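Local atomic coordinates of hypothetical protein Atu2327 (Agrobacterium tumefaciens, PDB entry 2O8I), a protein that is of unknown function but probably decarboxylates OHCU (2-oxo-4-hydroxy-4-carboxy-5-ureidoimidazoline) to (S)-allantoin in urate breakdown. Residues A[5-10]-A[31-36]; A[54-59]-A[141-146]; A[61-66]-A[148-153]. All blocks are in the same frame, centred on the assembly; numbering follows the deposited sequence.

Interaction 1. Residues A[5-10]-A[31-36]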
# COMPACT_ATOMS: atom_id res chain seq x y z
N GLU A 5 -18.69 12.00 1.37
CA GLU A 5 -17.33 12.35 1.23
C GLU A 5 -16.58 11.55 2.26
O GLU A 5 -15.50 11.03 2.01
CB GLU A 5 -17.17 13.85 1.50
CG GLU A 5 -15.85 14.40 1.07
CD GLU A 5 -15.16 15.20 2.19
OE1 GLU A 5 -15.68 16.31 2.48
OE2 GLU A 5 -14.11 14.72 2.76
N GLU A 6 -17.20 11.43 3.41
CA GLU A 6 -16.58 10.76 4.49
C GLU A 6 -16.59 9.24 4.31
O GLU A 6 -15.56 8.58 4.43
CB GLU A 6 -17.21 11.23 5.79
CG GLU A 6 -16.98 10.26 6.91
CD GLU A 6 -17.78 10.54 8.19
OE1 GLU A 6 -18.66 11.53 8.27
OE2 GLU A 6 -17.49 9.68 9.09
N PHE A 7 -17.72 8.67 3.98
CA PHE A 7 -17.77 7.25 3.64
C PHE A 7 -16.77 6.81 2.58
O PHE A 7 -16.14 5.77 2.70
CB PHE A 7 -19.16 6.92 3.14
CG PHE A 7 -19.44 5.46 2.97
CD1 PHE A 7 -20.05 4.73 3.99
CD2 PHE A 7 -19.21 4.84 1.75
CE1 PHE A 7 -20.37 3.37 3.83
CE2 PHE A 7 -19.54 3.46 1.55
CZ PHE A 7 -20.10 2.72 2.60
N VAL A 8 -16.63 7.57 1.52
CA VAL A 8 -15.77 7.18 0.44
C VAL A 8 -14.35 7.37 0.90
O VAL A 8 -13.46 6.65 0.47
CB VAL A 8 -16.08 8.00 -0.83
CG1 VAL A 8 -14.98 7.85 -1.89
CG2 VAL A 8 -17.46 7.57 -1.39
N ALA A 9 -14.14 8.28 1.84
CA ALA A 9 -12.82 8.57 2.23
C ALA A 9 -12.07 7.56 3.11
O ALA A 9 -11.11 6.99 2.65
CB ALA A 9 -12.72 9.95 2.83
N ARG A 10 -12.47 7.22 4.32
CA ARG A 10 -13.14 6.04 4.76
C ARG A 10 -12.92 4.66 4.19
O ARG A 10 -12.07 3.92 4.70
CB ARG A 10 -14.42 6.21 5.52
CG ARG A 10 -14.23 5.72 6.91
CD ARG A 10 -14.26 6.84 7.79
NE ARG A 10 -15.43 6.90 8.66
CZ ARG A 10 -15.76 6.14 9.74
NH1 ARG A 10 -15.08 5.05 10.12
NH2 ARG A 10 -16.84 6.50 10.44
N ALA A 31 -24.84 4.91 4.16
CA ALA A 31 -24.97 5.69 5.39
C ALA A 31 -25.92 5.12 6.43
O ALA A 31 -25.94 5.62 7.53
CB ALA A 31 -25.33 7.15 5.10
N GLY A 32 -26.73 4.13 6.07
CA GLY A 32 -27.68 3.50 7.00
C GLY A 32 -27.10 2.22 7.60
O GLY A 32 -27.73 1.59 8.47
N LEU A 33 -25.90 1.83 7.14
CA LEU A 33 -25.20 0.65 7.67
C LEU A 33 -24.79 0.87 9.12
O LEU A 33 -24.42 1.96 9.49
CB LEU A 33 -23.95 0.32 6.84
CG LEU A 33 -24.16 -0.10 5.37
CD1 LEU A 33 -22.87 -0.27 4.69
CD2 LEU A 33 -24.95 -1.41 5.29
N GLU A 34 -24.91 -0.17 9.93
CA GLU A 34 -24.15 -0.28 11.17
C GLU A 34 -22.64 -0.26 10.78
O GLU A 34 -22.20 -0.94 9.80
CB GLU A 34 -24.49 -1.62 11.80
CG GLU A 34 -25.69 -1.66 12.69
CD GLU A 34 -25.28 -1.52 14.15
OE1 GLU A 34 -24.46 -2.35 14.66
OE2 GLU A 34 -25.77 -0.55 14.77
N LEU A 35 -21.85 0.52 11.51
CA LEU A 35 -20.44 0.59 11.14
C LEU A 35 -19.67 -0.54 11.84
O LEU A 35 -19.02 -0.35 12.89
CB LEU A 35 -19.86 1.97 11.41
CG LEU A 35 -20.41 3.11 10.56
CD1 LEU A 35 -19.91 4.42 11.08
CD2 LEU A 35 -20.12 2.93 9.11
N THR A 36 -19.81 -1.72 11.25
CA THR A 36 -19.14 -2.90 11.71
C THR A 36 -18.46 -3.48 10.49
O THR A 36 -18.90 -3.23 9.36
CB THR A 36 -20.11 -3.97 12.31
OG1 THR A 36 -20.96 -4.50 11.29
CG2 THR A 36 -20.92 -3.42 13.43

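Interaction 2. Residues A[54-59]-A[141-146]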
# COMPACT_ATOMS: atom_id res chain seq x y z
N ALA A 54 -14.89 -6.40 -16.56
CA ALA A 54 -13.79 -5.44 -16.76
C ALA A 54 -13.44 -4.72 -15.45
O ALA A 54 -12.26 -4.57 -15.11
CB ALA A 54 -14.13 -4.41 -17.85
N GLU A 55 -14.47 -4.28 -14.72
CA GLU A 55 -14.26 -3.51 -13.49
C GLU A 55 -13.59 -4.37 -12.42
O GLU A 55 -12.62 -3.93 -11.80
CB GLU A 55 -15.56 -2.88 -13.00
CG GLU A 55 -16.08 -1.72 -13.89
CD GLU A 55 -17.50 -1.26 -13.51
OE1 GLU A 55 -18.30 -2.09 -12.99
OE2 GLU A 55 -17.82 -0.05 -13.74
N ARG A 56 -14.07 -5.59 -12.24
CA ARG A 56 -13.45 -6.55 -11.34
C ARG A 56 -11.99 -6.83 -11.74
O ARG A 56 -11.09 -6.89 -10.87
CB ARG A 56 -14.28 -7.82 -11.27
CG ARG A 56 -15.63 -7.58 -10.59
CD ARG A 56 -16.73 -8.60 -10.96
NE ARG A 56 -16.34 -9.99 -10.70
CZ ARG A 56 -16.28 -10.56 -9.49
NH1 ARG A 56 -16.58 -9.88 -8.39
NH2 ARG A 56 -15.89 -11.82 -9.38
N LEU A 57 -11.73 -6.94 -13.04
CA LEU A 57 -10.36 -7.14 -13.54
C LEU A 57 -9.48 -5.93 -13.19
O LEU A 57 -8.29 -6.10 -12.83
CB LEU A 57 -10.34 -7.42 -15.04
CG LEU A 57 -8.94 -7.72 -15.61
CD1 LEU A 57 -8.39 -9.04 -15.05
CD2 LEU A 57 -8.98 -7.77 -17.15
N GLY A 58 -10.07 -4.73 -13.26
CA GLY A 58 -9.40 -3.49 -12.83
C GLY A 58 -9.01 -3.51 -11.35
O GLY A 58 -7.97 -2.99 -10.95
N VAL A 59 -9.84 -4.12 -10.52
CA VAL A 59 -9.59 -4.14 -9.09
C VAL A 59 -8.41 -5.04 -8.83
O VAL A 59 -7.54 -4.70 -8.03
CB VAL A 59 -10.83 -4.64 -8.30
CG1 VAL A 59 -10.49 -4.96 -6.86
CG2 VAL A 59 -12.00 -3.63 -8.42
N GLN A 141 -9.99 -20.16 -13.22
CA GLN A 141 -9.81 -20.59 -11.82
C GLN A 141 -9.14 -19.50 -10.98
O GLN A 141 -9.65 -19.14 -9.90
CB GLN A 141 -9.00 -21.87 -11.73
CG GLN A 141 -9.53 -23.01 -12.56
CD GLN A 141 -8.53 -24.16 -12.65
OE1 GLN A 141 -7.42 -24.04 -13.19
NE2 GLN A 141 -8.93 -25.29 -12.11
N GLU A 142 -8.02 -18.96 -11.48
CA GLU A 142 -7.31 -17.86 -10.83
C GLU A 142 -8.12 -16.58 -10.68
O GLU A 142 -7.88 -15.79 -9.78
CB GLU A 142 -6.02 -17.51 -11.57
CG GLU A 142 -5.00 -18.44 -11.24
CD GLU A 142 -4.84 -18.62 -9.75
OE1 GLU A 142 -4.27 -17.69 -9.12
OE2 GLU A 142 -5.27 -19.71 -9.25
N PHE A 143 -9.05 -16.37 -11.58
CA PHE A 143 -9.89 -15.21 -11.46
C PHE A 143 -10.87 -15.45 -10.32
O PHE A 143 -11.09 -14.56 -9.51
CB PHE A 143 -10.60 -14.93 -12.76
CG PHE A 143 -11.23 -13.59 -12.82
CD1 PHE A 143 -10.50 -12.50 -13.27
CD2 PHE A 143 -12.56 -13.42 -12.46
CE1 PHE A 143 -11.07 -11.24 -13.35
CE2 PHE A 143 -13.14 -12.17 -12.52
CZ PHE A 143 -12.40 -11.06 -12.97
N ALA A 144 -11.41 -16.66 -10.23
CA ALA A 144 -12.23 -17.01 -9.07
C ALA A 144 -11.43 -16.87 -7.75
O ALA A 144 -11.87 -16.19 -6.84
CB ALA A 144 -12.83 -18.44 -9.21
N THR A 145 -10.25 -17.48 -7.67
CA THR A 145 -9.41 -17.42 -6.48
C THR A 145 -9.02 -15.98 -6.11
O THR A 145 -9.20 -15.59 -4.96
CB THR A 145 -8.16 -18.29 -6.64
OG1 THR A 145 -8.57 -19.63 -6.74
CG2 THR A 145 -7.23 -18.21 -5.44
N ALA A 146 -8.49 -15.22 -7.08
CA ALA A 146 -8.00 -13.86 -6.84
C ALA A 146 -9.10 -12.97 -6.34
O ALA A 146 -8.89 -12.25 -5.39
CB ALA A 146 -7.38 -13.26 -8.07

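Interaction 3. Residues A[61-66]-A[148-153]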
# COMPACT_ATOMS: atom_id res chain seq x y z
N ARG A 61 -5.99 -5.79 -10.83
CA ARG A 61 -4.80 -5.19 -11.36
C ARG A 61 -4.29 -4.05 -10.50
O ARG A 61 -3.12 -3.75 -10.54
CB ARG A 61 -5.04 -4.73 -12.79
CG ARG A 61 -5.18 -5.89 -13.76
CD ARG A 61 -5.27 -5.42 -15.17
NE ARG A 61 -4.96 -6.51 -16.09
CZ ARG A 61 -5.40 -6.59 -17.35
NH1 ARG A 61 -6.18 -5.64 -17.83
NH2 ARG A 61 -5.07 -7.63 -18.12
N ALA A 62 -5.17 -3.39 -9.75
CA ALA A 62 -4.76 -2.25 -8.92
C ALA A 62 -4.20 -2.72 -7.57
O ALA A 62 -3.49 -1.98 -6.89
CB ALA A 62 -5.94 -1.28 -8.70
N HIS A 63 -4.53 -3.95 -7.19
CA HIS A 63 -4.12 -4.48 -5.92
C HIS A 63 -2.58 -4.57 -5.76
O HIS A 63 -1.87 -4.95 -6.69
CB HIS A 63 -4.77 -5.83 -5.71
CG HIS A 63 -4.78 -6.26 -4.30
ND1 HIS A 63 -5.85 -6.05 -3.47
CD2 HIS A 63 -3.83 -6.87 -3.54
CE1 HIS A 63 -5.58 -6.53 -2.26
NE2 HIS A 63 -4.37 -7.04 -2.28
N PRO A 64 -2.05 -4.17 -4.59
CA PRO A 64 -0.59 -4.25 -4.44
C PRO A 64 -0.07 -5.68 -4.39
O PRO A 64 -0.77 -6.61 -3.92
CB PRO A 64 -0.34 -3.57 -3.09
CG PRO A 64 -1.63 -3.61 -2.37
CD PRO A 64 -2.71 -3.57 -3.41
N ASP A 65 1.16 -5.84 -4.88
CA ASP A 65 1.84 -7.12 -4.78
C ASP A 65 2.38 -7.36 -3.36
O ASP A 65 2.50 -6.44 -2.53
CB ASP A 65 2.94 -7.25 -5.84
CG ASP A 65 3.98 -6.16 -5.76
OD1 ASP A 65 4.15 -5.51 -4.72
OD2 ASP A 65 4.66 -5.96 -6.74
N LEU A 66 2.67 -8.61 -3.09
CA LEU A 66 3.13 -9.02 -1.81
C LEU A 66 4.35 -8.22 -1.27
O LEU A 66 4.35 -7.71 -0.14
CB LEU A 66 3.42 -10.49 -1.92
CG LEU A 66 3.46 -11.23 -0.61
CD1 LEU A 66 2.42 -10.72 0.31
CD2 LEU A 66 3.19 -12.64 -0.99
N GLY A 148 -11.77 -13.91 -4.80
CA GLY A 148 -12.09 -14.43 -3.47
C GLY A 148 -11.12 -13.85 -2.45
O GLY A 148 -11.52 -13.46 -1.37
N GLN A 149 -9.84 -13.78 -2.82
CA GLN A 149 -8.81 -13.29 -1.94
C GLN A 149 -8.93 -11.77 -1.68
O GLN A 149 -8.70 -11.32 -0.57
CB GLN A 149 -7.41 -13.64 -2.50
CG GLN A 149 -7.09 -15.14 -2.38
CD GLN A 149 -7.02 -15.66 -0.95
OE1 GLN A 149 -6.18 -15.23 -0.13
NE2 GLN A 149 -7.88 -16.58 -0.64
N VAL A 150 -9.26 -11.01 -2.72
CA VAL A 150 -9.48 -9.59 -2.62
C VAL A 150 -10.60 -9.30 -1.59
O VAL A 150 -10.54 -8.33 -0.82
CB VAL A 150 -9.80 -8.99 -4.01
CG1 VAL A 150 -10.64 -7.77 -3.88
CG2 VAL A 150 -8.53 -8.63 -4.71
N GLU A 151 -11.56 -10.19 -1.52
CA GLU A 151 -12.66 -10.00 -0.62
C GLU A 151 -12.51 -10.25 0.89
O GLU A 151 -12.82 -9.36 1.69
CB GLU A 151 -13.87 -10.85 -1.06
CG GLU A 151 -14.59 -10.38 -2.31
CD GLU A 151 -15.90 -11.17 -2.61
OE1 GLU A 151 -16.27 -12.13 -1.86
OE2 GLU A 151 -16.57 -10.84 -3.63
N LYS A 152 -12.01 -11.39 1.34
CA LYS A 152 -10.82 -11.60 2.06
C LYS A 152 -9.98 -10.53 2.65
O LYS A 152 -10.05 -10.30 3.86
CB LYS A 152 -10.16 -12.94 1.86
CG LYS A 152 -10.46 -13.85 3.02
CD LYS A 152 -9.20 -14.68 3.45
CE LYS A 152 -9.50 -15.72 4.60
NZ LYS A 152 -8.29 -16.57 4.95
N ILE A 153 -9.17 -9.89 1.83
CA ILE A 153 -8.37 -8.81 2.28
C ILE A 153 -9.28 -7.64 2.75
O ILE A 153 -9.02 -7.00 3.79
CB ILE A 153 -7.41 -8.46 1.19
CG1 ILE A 153 -6.39 -9.62 1.09
CG2 ILE A 153 -6.76 -7.12 1.49
CD1 ILE A 153 -5.68 -9.81 -0.27

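Interaction 1. Residues A[5-10]-A[31-36]
Two leucines of the loop 31-36 reach the helix 5-10, each meeting a different side chain. Leu-35 brings its methyl CD1 to 3.8 Å from NH2 of Arg-10, the two side chains crossing at about a right angle. Leu-33 comes to the rim of the Phe-7 ring, near its plane, with CD1 4.5 Å from CE1, a loose apolar touch. No hydrogen bond joins the segments, so this is packing over a small area.

The arginine also turns back toward its own helix. The chain bends at chi2 and chi3, and NE lies 3.5 Å from Glu-6 OE2 in a salt bridge whose hydrogen bond is weak, the carboxylate oxygen sitting at the edge of the guanidinium and in its plane (N-H...O angle 150°). On the loop side, Leu-35 is the central residue of an inverse gamma turn, and its CG lies anti to the carbonyl carbon (chi1 -66°), which sends the branch out to the arginine. Thr-36 follows as the N-cap of helix 37-50, its OG1 bonding Ala-39 N.

Phe-7 is buried further by edge-to-face contacts with Phe-11 and with Tyr-26 of helix 19-27. The contact thus ties helix 4-11 to the connection between helices 19-27 and 37-50, while Ala-9 and Arg-10 also pack on Thr-101 and Ala-98 of the second subunit.

Interaction 2. Residues A[54-59]-A[141-146]
The two helical segments come closest at Leu-57 and Phe-143, 8.3 Å between their CA atoms. This is helix-on-helix packing in the all-helical fold of the OHCU decarboxylase family, between helix 53-62 and the long helix 139-161, and a single aromatic ring does most of the work.

Phe-143 points at the other helix and pushes its ring up to the turn carrying Arg-56 and Leu-57. Its CG is anti to the backbone N (chi1 -166°), which carries the ring out across the gap. Leu-57 meets it at an edge: methyl CD1 lies near the ring plane, 3.9 Å from CE1, and the two side chains cross at roughly a right angle. Arg-56 meets the ring obliquely, its CB 4.1 Å from CZ of Phe-143. The arginine chain bends at chi3, bringing NH2 to 4.2 Å from CE2, but the guanidinium and ring planes stand 66° apart, so the two groups are not stacked.

The strongest polar partner of Arg-56 is Glu-53, through a salt bridge from NE; NH1 bonds the carbonyl oxygen of Phe-48, and the group makes a cation-pi contact with the Phe-48 ring. Phe-143 also touches Glu-53 and Leu-60, so it lies along one side of helix 53-62, whereas Leu-57 additionally packs on Phe-113. No second subunit reaches either segment.

At its far end the ring runs up against main chain as well as side chains: Phe-143 CZ comes within 4.2 Å of Leu-57 N.

Interaction 3. Residues A[61-66]-A[148-153]
His-63 holds its imidazole out toward helix 139-161 and touches Val-150 and Ile-153, which stand about one turn apart on that helix. It is the first residue past the end of helix 53-62. A chi1 of -161°, which sets CG opposite the backbone N, swings the imidazole across to helix 139-161.

The two aliphatic residues use different parts of it. Val-150 runs antiparallel alongside the histidine and places CG2 3.9 Å from ND1. Ile-153 comes head-on from the other side of the gap, and two branches of the isoleucine meet the CE1-NE2 end of the ring: CG2 lies in its plane at the edge, 4.0 Å from CE1, while CD1 approaches obliquely, 3.7 Å from NE2. One face is covered from within its own segment by Pro-64, whose CD stands 3.4 Å above the ring plane, displaced from the ring centre.

Residues 63-66 read His-Pro-Asp-Leu, matching the His-Pro-Asp motif of OHCU decarboxylases; in characterised relatives this motif lies at the active site, so these residues are probably near it here. Asp-65 is the N-cap of helix 66-74, its OD1 bonding Gly-68 N. Val-150 packs on Phe-15 and Phe-48, and Ile-153 also touches Glu-75 of the second subunit.

No hydrogen bond crosses between the segments. Since NE2 pairs with Lys-69 NZ, the histidine is held by both apolar packing and a polar bond: methyl groups restrict where the ring can lie, and a polar partner, Lys-69, comes from helix 66-74.

How the interactions relate
Interaction 2 joins helices 53-62 and 139-161 themselves, while interaction 3 joins the second helix to the residue just after the first. Their centres lie about 9 Å apart, and they touch through Val-59 CG1 and Val-150 CG1, 4.1 Å apart. Interaction 2 is near the surface, a phenylalanine ring packed against an arginine and a leucine; interaction 3 is buried and sets a histidine among aliphatic groups. Interaction 1, about 25 and 21 Å from the other two between centres, is peripheral and partly buried, with Phe-7 buried, where a short helix meets a loop. None has a hydrogen bond between its segments. Interactions 1 and 3 also pack on the second subunit.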